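Local coordinates for trehalose-6-phosphate phosphatase (Candida albicans, PDB 5DXF), which carries a glycosyltransferase family 20 domain of the GT-B type, in which two Rossmann-like halves are joined into one two-lobed chain, at residues 331-336 with 368-373; 420-425 with 442-447; 360-365 with 484-489; 345-350 with 385-390. All coordinates share one frame; numbering follows the deposited sequence.

Contact 1 of 4, residues 331-336 with 368-373; sequences KKLIVG and VLIQVS
Five backbone hydrogen bonds zip 331-336 to 368-373 as parallel strands. The ladder alternates between the chains: V368 N donates to K332 O, and V368 O accepts the N-H of I334, with 2.9 Å from I334 N to V368 O. Next, I370 N reaches I334 O and I370 O receives G336 N at 3.1 Å, before V372 N closes the series on G336 O. All five are close to straight; at the V368 N to K332 O bond the N-H...O angle is 174°. The intervening residues turn outward, L333 and V335 bonding to D426 and L427 and L369 to P405 and L407, so both strands are gripped on two edges. Three CA-H...O contacts accompany the ladder, among them L333 CA to V368 O at 3.6 Å.

Apolar packing fills the face that carries L333, V335, V368 and I370. L333 lies alongside V368, its CD1 3.8 Å from V368 CB, while its CG meets I370 CD1 at 4.0 Å. V335 and L333 are also covered by helix 415-424, through L421 and V424.

The polar group sits on the other face. Q371 runs out with CG anti to the backbone N, then bends at chi2 (69°), which lays its carboxamide over the backbone of G336. OE1 accepts K349 NZ and NE2 donates to D338 OD2, so both ends of the buried amide are satisfied. On this same face L369 packs on L350 and F353 of helix 346-359, completing a beta-alpha-beta unit characteristic of Rossmann-like domains.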
loop_
_atom_site.group_PDB
_atom_site.type_symbol
_atom_site.label_atom_id
_atom_site.label_comp_id
_atom_site.label_asym_id
_atom_site.label_seq_id
_atom_site.Cartn_x
_atom_site.Cartn_y
_atom_site.Cartn_z
ATOM N N LYS A 331 -9.682 30.275 -0.392
ATOM C CA LYS A 331 -10.353 29.014 -0.080
ATOM C C LYS A 331 -9.430 28.024 0.628
ATOM O O LYS A 331 -8.213 28.058 0.452
ATOM C CB LYS A 331 -10.914 28.381 -1.357
ATOM C CG LYS A 331 -12.043 29.178 -1.985
ATOM C CD LYS A 331 -12.539 28.546 -3.272
ATOM C CE LYS A 331 -13.738 29.306 -3.810
ATOM N NZ LYS A 331 -14.832 29.365 -2.802
ATOM N N LYS A 332 -10.026 27.146 1.432
ATOM C CA LYS A 332 -9.281 26.116 2.150
ATOM C C LYS A 332 -9.367 24.784 1.407
ATOM O O LYS A 332 -10.453 24.356 1.014
ATOM C CB LYS A 332 -9.810 25.962 3.578
ATOM C CG LYS A 332 -9.734 27.227 4.428
ATOM C CD LYS A 332 -8.297 27.583 4.794
ATOM C CE LYS A 332 -8.238 28.775 5.746
ATOM N NZ LYS A 332 -6.837 29.153 6.101
ATOM N N LEU A 333 -8.224 24.129 1.229
ATOM C CA LEU A 333 -8.155 22.937 0.387
ATOM C C LEU A 333 -7.923 21.642 1.164
ATOM O O LEU A 333 -6.932 21.502 1.883
ATOM C CB LEU A 333 -7.052 23.104 -0.662
ATOM C CG LEU A 333 -7.475 23.540 -2.069
ATOM C CD1 LEU A 333 -8.735 24.398 -2.040
ATOM C CD2 LEU A 333 -6.335 24.262 -2.776
ATOM N N ILE A 334 -8.846 20.697 1.004
ATOM C CA ILE A 334 -8.667 19.347 1.523
ATOM C C ILE A 334 -8.280 18.442 0.359
ATOM O O ILE A 334 -9.009 18.354 -0.631
ATOM C CB ILE A 334 -9.943 18.815 2.212
ATOM C CG1 ILE A 334 -10.563 19.899 3.095
ATOM C CG2 ILE A 334 -9.637 17.565 3.024
ATOM C CD1 ILE A 334 -11.733 19.418 3.931
ATOM N N VAL A 335 -7.128 17.784 0.472
ATOM C CA VAL A 335 -6.603 16.972 -0.621
ATOM C C VAL A 335 -6.311 15.539 -0.189
ATOM O O VAL A 335 -5.636 15.307 0.818
ATOM C CB VAL A 335 -5.313 17.588 -1.201
ATOM C CG1 VAL A 335 -4.746 16.703 -2.306
ATOM C CG2 VAL A 335 -5.588 18.986 -1.721
ATOM N N GLY A 336 -6.824 14.583 -0.959
ATOM C CA GLY A 336 -6.572 13.178 -0.704
ATOM C C GLY A 336 -6.471 12.379 -1.990
ATOM O O GLY A 336 -7.041 12.760 -3.014
ATOM N N VAL A 368 -12.966 23.531 -0.207
ATOM C CA VAL A 368 -13.001 22.672 -1.382
ATOM C C VAL A 368 -12.300 21.347 -1.107
ATOM O O VAL A 368 -11.141 21.322 -0.693
ATOM C CB VAL A 368 -12.348 23.349 -2.599
ATOM C CG1 VAL A 368 -12.259 22.374 -3.763
ATOM C CG2 VAL A 368 -13.129 24.595 -2.994
ATOM N N LEU A 369 -13.015 20.248 -1.329
ATOM C CA LEU A 369 -12.449 18.913 -1.171
ATOM C C LEU A 369 -11.988 18.379 -2.523
ATOM O O LEU A 369 -12.797 18.203 -3.434
ATOM C CB LEU A 369 -13.471 17.961 -0.534
ATOM C CG LEU A 369 -13.035 16.535 -0.174
ATOM C CD1 LEU A 369 -13.759 16.049 1.071
ATOM C CD2 LEU A 369 -13.292 15.576 -1.325
ATOM N N ILE A 370 -10.689 18.126 -2.653
ATOM C CA ILE A 370 -10.143 17.561 -3.881
ATOM C C ILE A 370 -9.792 16.092 -3.683
ATOM O O ILE A 370 -8.913 15.755 -2.888
ATOM C CB ILE A 370 -8.893 18.328 -4.357
ATOM C CG1 ILE A 370 -9.266 19.766 -4.719
ATOM C CG2 ILE A 370 -8.254 17.624 -5.550
ATOM C CD1 ILE A 370 -8.081 20.687 -4.871
ATOM N N GLN A 371 -10.494 15.223 -4.406
ATOM C CA GLN A 371 -10.248 13.788 -4.337
ATOM C C GLN A 371 -9.804 13.246 -5.692
ATOM O O GLN A 371 -10.533 13.351 -6.679
ATOM C CB GLN A 371 -11.503 13.044 -3.863
ATOM C CG GLN A 371 -11.284 11.561 -3.601
ATOM C CD GLN A 371 -10.397 11.308 -2.399
ATOM O OE1 GLN A 371 -10.400 12.078 -1.439
ATOM N NE2 GLN A 371 -9.629 10.226 -2.446
ATOM N N VAL A 372 -8.600 12.685 -5.735
ATOM C CA VAL A 372 -8.134 11.973 -6.918
ATOM C C VAL A 372 -8.166 10.477 -6.624
ATOM O O VAL A 372 -7.572 10.010 -5.652
ATOM C CB VAL A 372 -6.718 12.416 -7.340
ATOM C CG1 VAL A 372 -5.870 12.718 -6.117
ATOM C CG2 VAL A 372 -6.058 11.349 -8.205
ATOM N N SER A 373 -8.877 9.729 -7.462
ATOM C CA SER A 373 -9.124 8.319 -7.193
ATOM C C SER A 373 -8.537 7.393 -8.251
ATOM O O SER A 373 -8.364 7.774 -9.408
ATOM C CB SER A 373 -10.627 8.066 -7.059
ATOM O OG SER A 373 -11.342 8.691 -8.109
#

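Contact 2 of 4, residues 420-425 with 442-447; sequences ALLRVA and LEFVIC
The F444 ring meets A425 at its edge: A425 CB lies nearly in the ring plane, 3.9 Å from F444 CE1. CG anti to the backbone N (chi1 168°) swings the ring toward the end of helix 415-424. The other flat groups are held from outside: the R423 guanidinium by a salt bridge from NH2 to E318 and a bond from NH1 to A310 O, and the E443 carboxylate by Y418 OH.

L422 carries most of the packing. Its CB rests on C447 SG at 3.8 Å, and its two methyls part around the start of the F444 side chain. CD1 comes within 4.0 Å of E443 CB, while CD2 is 4.3 Å from F444 CB. The two helices are successive around strand 428-430 in the C-terminal Rossmann-like half of the GT-B fold; their segments 420-424 and 442-447 cross at -62°, axes 8.6 Å apart at closest, with C447 packed against L422 where they approach.

R423 passes alongside rather than into this interface. Its aliphatic CG touches C447 CB at 3.9 Å and lies near C447 O before the chain bends at chi3. Just past C447, Q448 NE2 donates to R423 O and, weakly, to L422 O.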
loop_
_atom_site.group_PDB
_atom_site.type_symbol
_atom_site.label_atom_id
_atom_site.label_comp_id
_atom_site.label_asym_id
_atom_site.label_seq_id
_atom_site.Cartn_x
_atom_site.Cartn_y
_atom_site.Cartn_z
ATOM N N ALA A 420 2.419 18.714 -5.914
ATOM C CA ALA A 420 1.849 20.054 -5.850
ATOM C C ALA A 420 0.610 20.017 -4.980
ATOM O O ALA A 420 0.537 20.710 -3.974
ATOM C CB ALA A 420 1.499 20.568 -7.230
ATOM N N LEU A 421 -0.354 19.191 -5.383
ATOM C CA LEU A 421 -1.605 19.012 -4.646
ATOM C C LEU A 421 -1.392 18.810 -3.142
ATOM O O LEU A 421 -2.075 19.434 -2.324
ATOM C CB LEU A 421 -2.398 17.835 -5.232
ATOM C CG LEU A 421 -3.131 18.088 -6.556
ATOM C CD1 LEU A 421 -3.597 16.782 -7.184
ATOM C CD2 LEU A 421 -4.304 19.032 -6.344
ATOM N N LEU A 422 -0.444 17.954 -2.777
ATOM C CA LEU A 422 -0.152 17.732 -1.365
ATOM C C LEU A 422 0.401 18.989 -0.695
ATOM O O LEU A 422 0.018 19.313 0.429
ATOM C CB LEU A 422 0.830 16.572 -1.190
ATOM C CG LEU A 422 0.290 15.189 -1.557
ATOM C CD1 LEU A 422 1.319 14.111 -1.258
ATOM C CD2 LEU A 422 -1.019 14.904 -0.831
ATOM N N ARG A 423 1.289 19.702 -1.382
ATOM C CA ARG A 423 1.881 20.914 -0.819
ATOM C C ARG A 423 0.871 22.055 -0.638
ATOM O O ARG A 423 0.894 22.739 0.385
ATOM C CB ARG A 423 3.053 21.388 -1.686
ATOM C CG ARG A 423 4.390 20.749 -1.331
ATOM C CD ARG A 423 5.531 21.379 -2.112
ATOM N NE ARG A 423 5.654 22.806 -1.833
ATOM C CZ ARG A 423 6.395 23.650 -2.544
ATOM N NH1 ARG A 423 7.087 23.215 -3.588
ATOM N NH2 ARG A 423 6.440 24.933 -2.212
ATOM N N VAL A 424 -0.016 22.263 -1.609
ATOM C CA VAL A 424 -0.988 23.354 -1.511
ATOM C C VAL A 424 -2.077 23.028 -0.486
ATOM O O VAL A 424 -2.815 23.909 -0.045
ATOM C CB VAL A 424 -1.662 23.661 -2.879
ATOM C CG1 VAL A 424 -2.409 25.000 -2.842
ATOM C CG2 VAL A 424 -0.635 23.671 -4.004
ATOM N N ALA A 425 -2.167 21.761 -0.098
ATOM C CA ALA A 425 -3.223 21.314 0.807
ATOM C C ALA A 425 -3.198 22.023 2.161
ATOM O O ALA A 425 -2.145 22.154 2.790
ATOM C CB ALA A 425 -3.129 19.818 1.009
ATOM N N LEU A 442 2.034 9.856 4.901
ATOM C CA LEU A 442 3.461 10.091 5.093
ATOM C C LEU A 442 3.993 11.111 4.085
ATOM O O LEU A 442 4.653 12.094 4.461
ATOM C CB LEU A 442 4.229 8.775 4.974
ATOM C CG LEU A 442 3.724 7.595 5.809
ATOM C CD1 LEU A 442 4.471 6.318 5.447
ATOM C CD2 LEU A 442 3.856 7.891 7.294
ATOM N N GLU A 443 3.696 10.875 2.809
ATOM C CA GLU A 443 4.079 11.806 1.746
ATOM C C GLU A 443 3.558 13.219 2.014
ATOM O O GLU A 443 4.273 14.203 1.810
ATOM C CB GLU A 443 3.572 11.307 0.392
ATOM C CG GLU A 443 4.525 10.348 -0.300
ATOM C CD GLU A 443 3.841 9.484 -1.342
ATOM O OE1 GLU A 443 4.551 8.759 -2.071
ATOM O OE2 GLU A 443 2.596 9.524 -1.426
ATOM N N PHE A 444 2.315 13.306 2.477
ATOM C CA PHE A 444 1.705 14.582 2.837
ATOM C C PHE A 444 2.483 15.272 3.952
ATOM O O PHE A 444 2.752 16.478 3.881
ATOM C CB PHE A 444 0.250 14.374 3.263
ATOM C CG PHE A 444 -0.370 15.573 3.928
ATOM C CD1 PHE A 444 -0.892 16.611 3.171
ATOM C CD2 PHE A 444 -0.442 15.656 5.313
ATOM C CE1 PHE A 444 -1.470 17.713 3.780
ATOM C CE2 PHE A 444 -1.015 16.755 5.930
ATOM C CZ PHE A 444 -1.531 17.785 5.162
ATOM N N VAL A 445 2.835 14.507 4.982
ATOM C CA VAL A 445 3.586 15.054 6.106
ATOM C C VAL A 445 4.923 15.612 5.624
ATOM O O VAL A 445 5.337 16.691 6.054
ATOM C CB VAL A 445 3.822 13.999 7.213
ATOM C CG1 VAL A 445 4.784 14.528 8.258
ATOM C CG2 VAL A 445 2.506 13.611 7.867
ATOM N N ILE A 446 5.589 14.890 4.722
ATOM C CA ILE A 446 6.818 15.418 4.125
ATOM C C ILE A 446 6.544 16.731 3.390
ATOM O O ILE A 446 7.279 17.713 3.539
ATOM C CB ILE A 446 7.465 14.431 3.130
ATOM C CG1 ILE A 446 7.980 13.184 3.845
ATOM C CG2 ILE A 446 8.603 15.104 2.379
ATOM C CD1 ILE A 446 8.696 12.237 2.919
ATOM N N CYS A 447 5.472 16.738 2.605
ATOM C CA CYS A 447 5.124 17.890 1.781
ATOM C C CYS A 447 4.686 19.098 2.598
ATOM O O CYS A 447 4.592 20.204 2.069
ATOM C CB CYS A 447 4.013 17.519 0.794
ATOM S SG CYS A 447 4.533 16.437 -0.557
#

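Contact 3 of 4, residues 360-365 with 484-489; sequences YPEWRE and TINDAL
The turn that leads from helix 346-359 into strand 367-374 docks here on helix 478-489, with N486 wedged between two aromatic side chains. The N486 CG is anti to the backbone N, which sends the amide outward from the helix and across the Y360 ring. Amide and ring are stacked almost parallel, their planes only 3° apart. N486 CG lies 3.4 Å from Y360 CE1, and OD1 sits above the ring plane, shifted toward the rim. Closer to the helix, N486 CB makes a CH-pi contact over the same face, 3.8 Å from the centroid of the Y360 ring.

The same OD1 is also the acceptor for W363. Its indole stands nearly upright to the amide, at 80°, and NE1 donates to N486 OD1 over 3.1 Å. This bond lies in the carbonyl plane but is bent (N-H...O angle 136°), the oxygen also lying somewhat out of the indole plane. The amide is thus fixed in rotation, stacked by one ring and gripped at its oxygen by the other.

One turn on, L489 covers the indole. Its CD1 stands over the six-membered ring of W363, 3.6 Å from the centroid, and its CB meets W363 CZ2 at 3.6 Å. F356 of helix 346-359 touches N486 and L489 and meets the W363 ring. The arrangement is an amide-aromatic stack joined to an indole N-H bond, fastening an alpha-to-beta connection of a Rossmann-like domain to a helix distant in sequence.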
loop_
_atom_site.group_PDB
_atom_site.type_symbol
_atom_site.label_atom_id
_atom_site.label_comp_id
_atom_site.label_asym_id
_atom_site.label_seq_id
_atom_site.Cartn_x
_atom_site.Cartn_y
_atom_site.Cartn_z
ATOM N N TYR A 360 -21.425 23.687 9.835
ATOM C CA TYR A 360 -20.719 24.964 9.867
ATOM C C TYR A 360 -20.975 25.809 8.623
ATOM O O TYR A 360 -20.347 25.601 7.585
ATOM C CB TYR A 360 -19.216 24.727 10.038
ATOM C CG TYR A 360 -18.880 23.851 11.222
ATOM C CD1 TYR A 360 -18.791 24.384 12.500
ATOM C CD2 TYR A 360 -18.661 22.488 11.063
ATOM C CE1 TYR A 360 -18.489 23.586 13.588
ATOM C CE2 TYR A 360 -18.358 21.682 12.143
ATOM C CZ TYR A 360 -18.273 22.236 13.403
ATOM O OH TYR A 360 -17.970 21.438 14.481
ATOM N N PRO A 361 -21.901 26.774 8.733
ATOM C CA PRO A 361 -22.200 27.737 7.667
ATOM C C PRO A 361 -21.005 28.635 7.362
ATOM O O PRO A 361 -20.908 29.195 6.271
ATOM C CB PRO A 361 -23.359 28.559 8.243
ATOM C CG PRO A 361 -23.935 27.715 9.327
ATOM C CD PRO A 361 -22.782 26.957 9.899
ATOM N N GLU A 362 -20.112 28.766 8.336
ATOM C CA GLU A 362 -18.913 29.586 8.205
ATOM C C GLU A 362 -17.968 29.064 7.129
ATOM O O GLU A 362 -17.260 29.837 6.482
ATOM C CB GLU A 362 -18.183 29.648 9.547
ATOM C CG GLU A 362 -18.135 28.302 10.255
ATOM C CD GLU A 362 -17.320 28.333 11.530
ATOM O OE1 GLU A 362 -16.400 29.171 11.631
ATOM O OE2 GLU A 362 -17.602 27.517 12.433
ATOM N N TRP A 363 -17.961 27.749 6.939
ATOM C CA TRP A 363 -17.023 27.115 6.021
ATOM C C TRP A 363 -17.635 26.824 4.654
ATOM O O TRP A 363 -16.941 26.382 3.740
ATOM C CB TRP A 363 -16.477 25.828 6.636
ATOM C CG TRP A 363 -15.564 26.073 7.796
ATOM C CD1 TRP A 363 -15.853 25.902 9.117
ATOM C CD2 TRP A 363 -14.213 26.547 7.737
ATOM N NE1 TRP A 363 -14.763 26.233 9.886
ATOM C CE2 TRP A 363 -13.744 26.633 9.063
ATOM C CE3 TRP A 363 -13.354 26.906 6.696
ATOM C CZ2 TRP A 363 -12.456 27.061 9.372
ATOM C CZ3 TRP A 363 -12.076 27.329 7.003
ATOM C CH2 TRP A 363 -11.638 27.404 8.330
ATOM N N ARG A 364 -18.933 27.071 4.516
ATOM C CA ARG A 364 -19.569 27.002 3.208
ATOM C C ARG A 364 -18.961 28.086 2.321
ATOM O O ARG A 364 -18.507 29.116 2.825
ATOM C CB ARG A 364 -21.086 27.165 3.329
ATOM C CG ARG A 364 -21.738 26.088 4.186
ATOM C CD ARG A 364 -23.201 26.379 4.476
ATOM N NE ARG A 364 -23.718 25.490 5.514
ATOM C CZ ARG A 364 -24.931 25.583 6.050
ATOM N NH1 ARG A 364 -25.767 26.531 5.650
ATOM N NH2 ARG A 364 -25.307 24.727 6.991
ATOM N N GLU A 365 -18.928 27.825 1.014
ATOM C CA GLU A 365 -18.314 28.697 0.003
ATOM C C GLU A 365 -16.783 28.752 0.069
ATOM O O GLU A 365 -16.141 29.202 -0.878
ATOM C CB GLU A 365 -18.859 30.127 0.098
ATOM C CG GLU A 365 -20.335 30.277 -0.208
ATOM C CD GLU A 365 -20.801 31.715 -0.080
ATOM O OE1 GLU A 365 -20.663 32.289 1.020
ATOM O OE2 GLU A 365 -21.294 32.274 -1.082
ATOM N N THR A 484 -13.962 17.228 13.926
ATOM C CA THR A 484 -12.509 17.149 13.833
ATOM C C THR A 484 -11.968 18.043 12.724
ATOM O O THR A 484 -10.949 18.703 12.900
ATOM C CB THR A 484 -12.036 15.707 13.584
ATOM O OG1 THR A 484 -12.625 14.832 14.554
ATOM C CG2 THR A 484 -10.524 15.621 13.684
ATOM N N ILE A 485 -12.647 18.050 11.583
ATOM C CA ILE A 485 -12.253 18.897 10.461
ATOM C C ILE A 485 -12.324 20.370 10.860
ATOM O O ILE A 485 -11.389 21.140 10.603
ATOM C CB ILE A 485 -13.138 18.636 9.224
ATOM C CG1 ILE A 485 -12.795 17.280 8.599
ATOM C CG2 ILE A 485 -12.968 19.738 8.196
ATOM C CD1 ILE A 485 -13.821 16.798 7.598
ATOM N N ASN A 486 -13.424 20.754 11.504
ATOM C CA ASN A 486 -13.547 22.117 12.014
ATOM C C ASN A 486 -12.418 22.462 12.987
ATOM O O ASN A 486 -11.838 23.548 12.913
ATOM C CB ASN A 486 -14.904 22.326 12.692
ATOM C CG ASN A 486 -15.072 23.735 13.237
ATOM O OD1 ASN A 486 -15.301 24.681 12.483
ATOM N ND2 ASN A 486 -14.957 23.879 14.553
ATOM N N ASP A 487 -12.108 21.535 13.889
ATOM C CA ASP A 487 -11.043 21.738 14.871
ATOM C C ASP A 487 -9.674 21.912 14.218
ATOM O O ASP A 487 -8.885 22.760 14.633
ATOM C CB ASP A 487 -10.989 20.569 15.852
ATOM C CG ASP A 487 -12.089 20.626 16.891
ATOM O OD1 ASP A 487 -12.996 21.474 16.761
ATOM O OD2 ASP A 487 -12.048 19.812 17.839
ATOM N N ALA A 488 -9.400 21.099 13.204
ATOM C CA ALA A 488 -8.109 21.108 12.530
ATOM C C ALA A 488 -7.935 22.362 11.686
ATOM O O ALA A 488 -6.833 22.903 11.588
ATOM C CB ALA A 488 -7.952 19.868 11.670
ATOM N N LEU A 489 -9.023 22.821 11.076
ATOM C CA LEU A 489 -8.970 24.046 10.287
ATOM C C LEU A 489 -8.745 25.272 11.169
ATOM O O LEU A 489 -8.196 26.278 10.718
ATOM C CB LEU A 489 -10.251 24.220 9.471
ATOM C CG LEU A 489 -10.448 23.257 8.300
ATOM C CD1 LEU A 489 -11.657 23.668 7.478
ATOM C CD2 LEU A 489 -9.198 23.202 7.436
#

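Contact 4 of 4, residues 345-350 with 385-390; sequences GVIQKL and TRVTEI
I347 reaches across from helix 346-359 and touches three residues of the partner helix. At CB the chain divides. CG1 is anti to the carbonyl carbon (chi1 -69°) and runs against V387, with CG2 of that valine 3.6 Å away. The other branch, CG2, is anti to the backbone N and meets I390 CD1 at 3.8 Å. From CG1 the chain stays extended (chi2 166°), and the terminal CD1 comes to rest over the centre of the R386 guanidinium, 3.9 Å from its CZ. R386 gets there by a bend at chi3, folding its flat charged group over the methyl at the exposed margin of an otherwise buried apolar interface.

V387 is the residue on which the first helix converges. Besides I347 CG1, its CG2 meets V346 CG1 at 3.9 Å, while its CG1 lies 3.6 Å from L350 CD1. L350, one turn beyond, also sets its CB against I390 CG2 at 3.7 Å. No hydrogen bond crosses the interface; the joining is mainly apolar packing, with L350 CD1 also against V387 O.

The axes of 346-350 and 385-390 run 14° apart, 9.5 Å at closest approach. G345 is the N-cap residue of its helix, and its carbonyl accepts both K349 N and T431 OG1. K349 takes no part in this packing; its NZ forms a salt bridge with D338 and a hydrogen bond to Q371 OE1. Helix 346-359 follows strand 332-339 and packs through L350 on L369 of strand 367-374, whereas helix 381-398 connects that strand to 406-409, so the two helices are consecutive crossovers lying side by side.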
loop_
_atom_site.group_PDB
_atom_site.type_symbol
_atom_site.label_atom_id
_atom_site.label_comp_id
_atom_site.label_asym_id
_atom_site.label_seq_id
_atom_site.Cartn_x
_atom_site.Cartn_y
_atom_site.Cartn_z
ATOM N N GLY A 345 -12.093 3.945 2.265
ATOM C CA GLY A 345 -12.992 4.814 3.003
ATOM C C GLY A 345 -13.283 6.185 2.421
ATOM O O GLY A 345 -13.353 7.170 3.156
ATOM N N VAL A 346 -13.468 6.255 1.107
ATOM C CA VAL A 346 -13.816 7.513 0.454
ATOM C C VAL A 346 -15.237 7.931 0.830
ATOM O O VAL A 346 -15.515 9.113 1.047
ATOM C CB VAL A 346 -13.690 7.405 -1.079
ATOM C CG1 VAL A 346 -14.087 8.715 -1.744
ATOM C CG2 VAL A 346 -12.271 7.020 -1.464
ATOM N N ILE A 347 -16.126 6.947 0.916
ATOM C CA ILE A 347 -17.519 7.175 1.288
ATOM C C ILE A 347 -17.639 7.844 2.656
ATOM O O ILE A 347 -18.391 8.807 2.822
ATOM C CB ILE A 347 -18.309 5.851 1.295
ATOM C CG1 ILE A 347 -18.471 5.329 -0.134
ATOM C CG2 ILE A 347 -19.666 6.036 1.956
ATOM C CD1 ILE A 347 -18.928 3.893 -0.214
ATOM N N GLN A 348 -16.892 7.334 3.629
ATOM C CA GLN A 348 -16.905 7.890 4.977
ATOM C C GLN A 348 -16.365 9.317 4.981
ATOM O O GLN A 348 -16.854 10.177 5.717
ATOM C CB GLN A 348 -16.092 7.012 5.934
ATOM C CG GLN A 348 -16.753 5.683 6.287
ATOM C CD GLN A 348 -16.761 4.697 5.135
ATOM O OE1 GLN A 348 -15.825 4.648 4.339
ATOM N NE2 GLN A 348 -17.826 3.911 5.035
ATOM N N LYS A 349 -15.358 9.560 4.148
ATOM C CA LYS A 349 -14.778 10.890 4.005
ATOM C C LYS A 349 -15.813 11.875 3.472
ATOM O O LYS A 349 -15.950 12.987 3.984
ATOM C CB LYS A 349 -13.564 10.849 3.076
ATOM C CG LYS A 349 -12.852 12.183 2.915
ATOM C CD LYS A 349 -11.761 12.104 1.857
ATOM C CE LYS A 349 -10.822 10.933 2.109
ATOM N NZ LYS A 349 -9.670 10.931 1.165
ATOM N N LEU A 350 -16.545 11.451 2.447
ATOM C CA LEU A 350 -17.553 12.299 1.823
ATOM C C LEU A 350 -18.746 12.545 2.743
ATOM O O LEU A 350 -19.311 13.639 2.755
ATOM C CB LEU A 350 -18.026 11.678 0.509
ATOM C CG LEU A 350 -16.951 11.536 -0.568
ATOM C CD1 LEU A 350 -17.518 10.849 -1.795
ATOM C CD2 LEU A 350 -16.366 12.893 -0.930
ATOM N N THR A 385 -20.421 4.115 -7.505
ATOM C CA THR A 385 -21.775 4.649 -7.650
ATOM C C THR A 385 -22.214 5.435 -6.410
ATOM O O THR A 385 -22.788 6.519 -6.521
ATOM C CB THR A 385 -22.797 3.521 -7.929
ATOM O OG1 THR A 385 -22.460 2.858 -9.154
ATOM C CG2 THR A 385 -24.205 4.086 -8.050
ATOM N N ARG A 386 -21.937 4.883 -5.232
ATOM C CA ARG A 386 -22.290 5.532 -3.972
ATOM C C ARG A 386 -21.475 6.805 -3.753
ATOM O O ARG A 386 -22.037 7.866 -3.473
ATOM C CB ARG A 386 -22.083 4.579 -2.795
ATOM C CG ARG A 386 -23.022 3.386 -2.770
ATOM C CD ARG A 386 -22.676 2.464 -1.610
ATOM N NE ARG A 386 -22.855 3.134 -0.327
ATOM C CZ ARG A 386 -22.476 2.629 0.841
ATOM N NH1 ARG A 386 -21.887 1.442 0.893
ATOM N NH2 ARG A 386 -22.681 3.314 1.957
ATOM N N VAL A 387 -20.152 6.679 -3.870
ATOM C CA VAL A 387 -19.233 7.820 -3.793
ATOM C C VAL A 387 -19.711 8.960 -4.669
ATOM O O VAL A 387 -19.817 10.117 -4.235
ATOM C CB VAL A 387 -17.798 7.440 -4.234
ATOM C CG1 VAL A 387 -17.015 8.683 -4.660
ATOM C CG2 VAL A 387 -17.071 6.694 -3.126
ATOM N N THR A 388 -19.999 8.598 -5.912
ATOM C CA THR A 388 -20.462 9.527 -6.919
ATOM C C THR A 388 -21.793 10.184 -6.554
ATOM O O THR A 388 -21.978 11.388 -6.747
ATOM C CB THR A 388 -20.600 8.801 -8.249
ATOM O OG1 THR A 388 -19.298 8.554 -8.795
ATOM C CG2 THR A 388 -21.367 9.618 -9.187
ATOM N N GLU A 389 -22.716 9.385 -6.030
ATOM C CA GLU A 389 -24.009 9.894 -5.592
ATOM C C GLU A 389 -23.840 10.934 -4.487
ATOM O O GLU A 389 -24.463 11.999 -4.520
ATOM C CB GLU A 389 -24.903 8.743 -5.117
ATOM C CG GLU A 389 -26.237 9.181 -4.522
ATOM C CD GLU A 389 -27.170 8.013 -4.242
ATOM O OE1 GLU A 389 -28.148 8.197 -3.486
ATOM O OE2 GLU A 389 -26.928 6.914 -4.785
ATOM N N ILE A 390 -22.983 10.624 -3.519
ATOM C CA ILE A 390 -22.717 11.543 -2.419
ATOM C C ILE A 390 -22.075 12.832 -2.931
ATOM O O ILE A 390 -22.445 13.926 -2.504
ATOM C CB ILE A 390 -21.809 10.900 -1.351
ATOM C CG1 ILE A 390 -22.398 9.569 -0.882
ATOM C CG2 ILE A 390 -21.630 11.836 -0.169
ATOM C CD1 ILE A 390 -21.421 8.706 -0.107
#

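In the fold
All four contacts belong to the C-terminal Rossmann-like half of the chain. Contact 1 is central: its centre lies about 12 Å from that of contact 2 and about 14 Å from those of contacts 3 and 4, and it touches each of them. Contact 2 meets the L333 and V335 face of the sheet, while contact 4 shares helix 346-359 with the beta-alpha-beta unit and approaches the face of L369 and Q371. Contact 3 lies at the far end of that helix. Contacts 2 and 4 are about 23 Å apart between centres. Along the chain, contacts 1 and 4 interleave and close before contact 2 opens, whereas contact 3 reaches forward past it, tying the half's early crossover to a late helix.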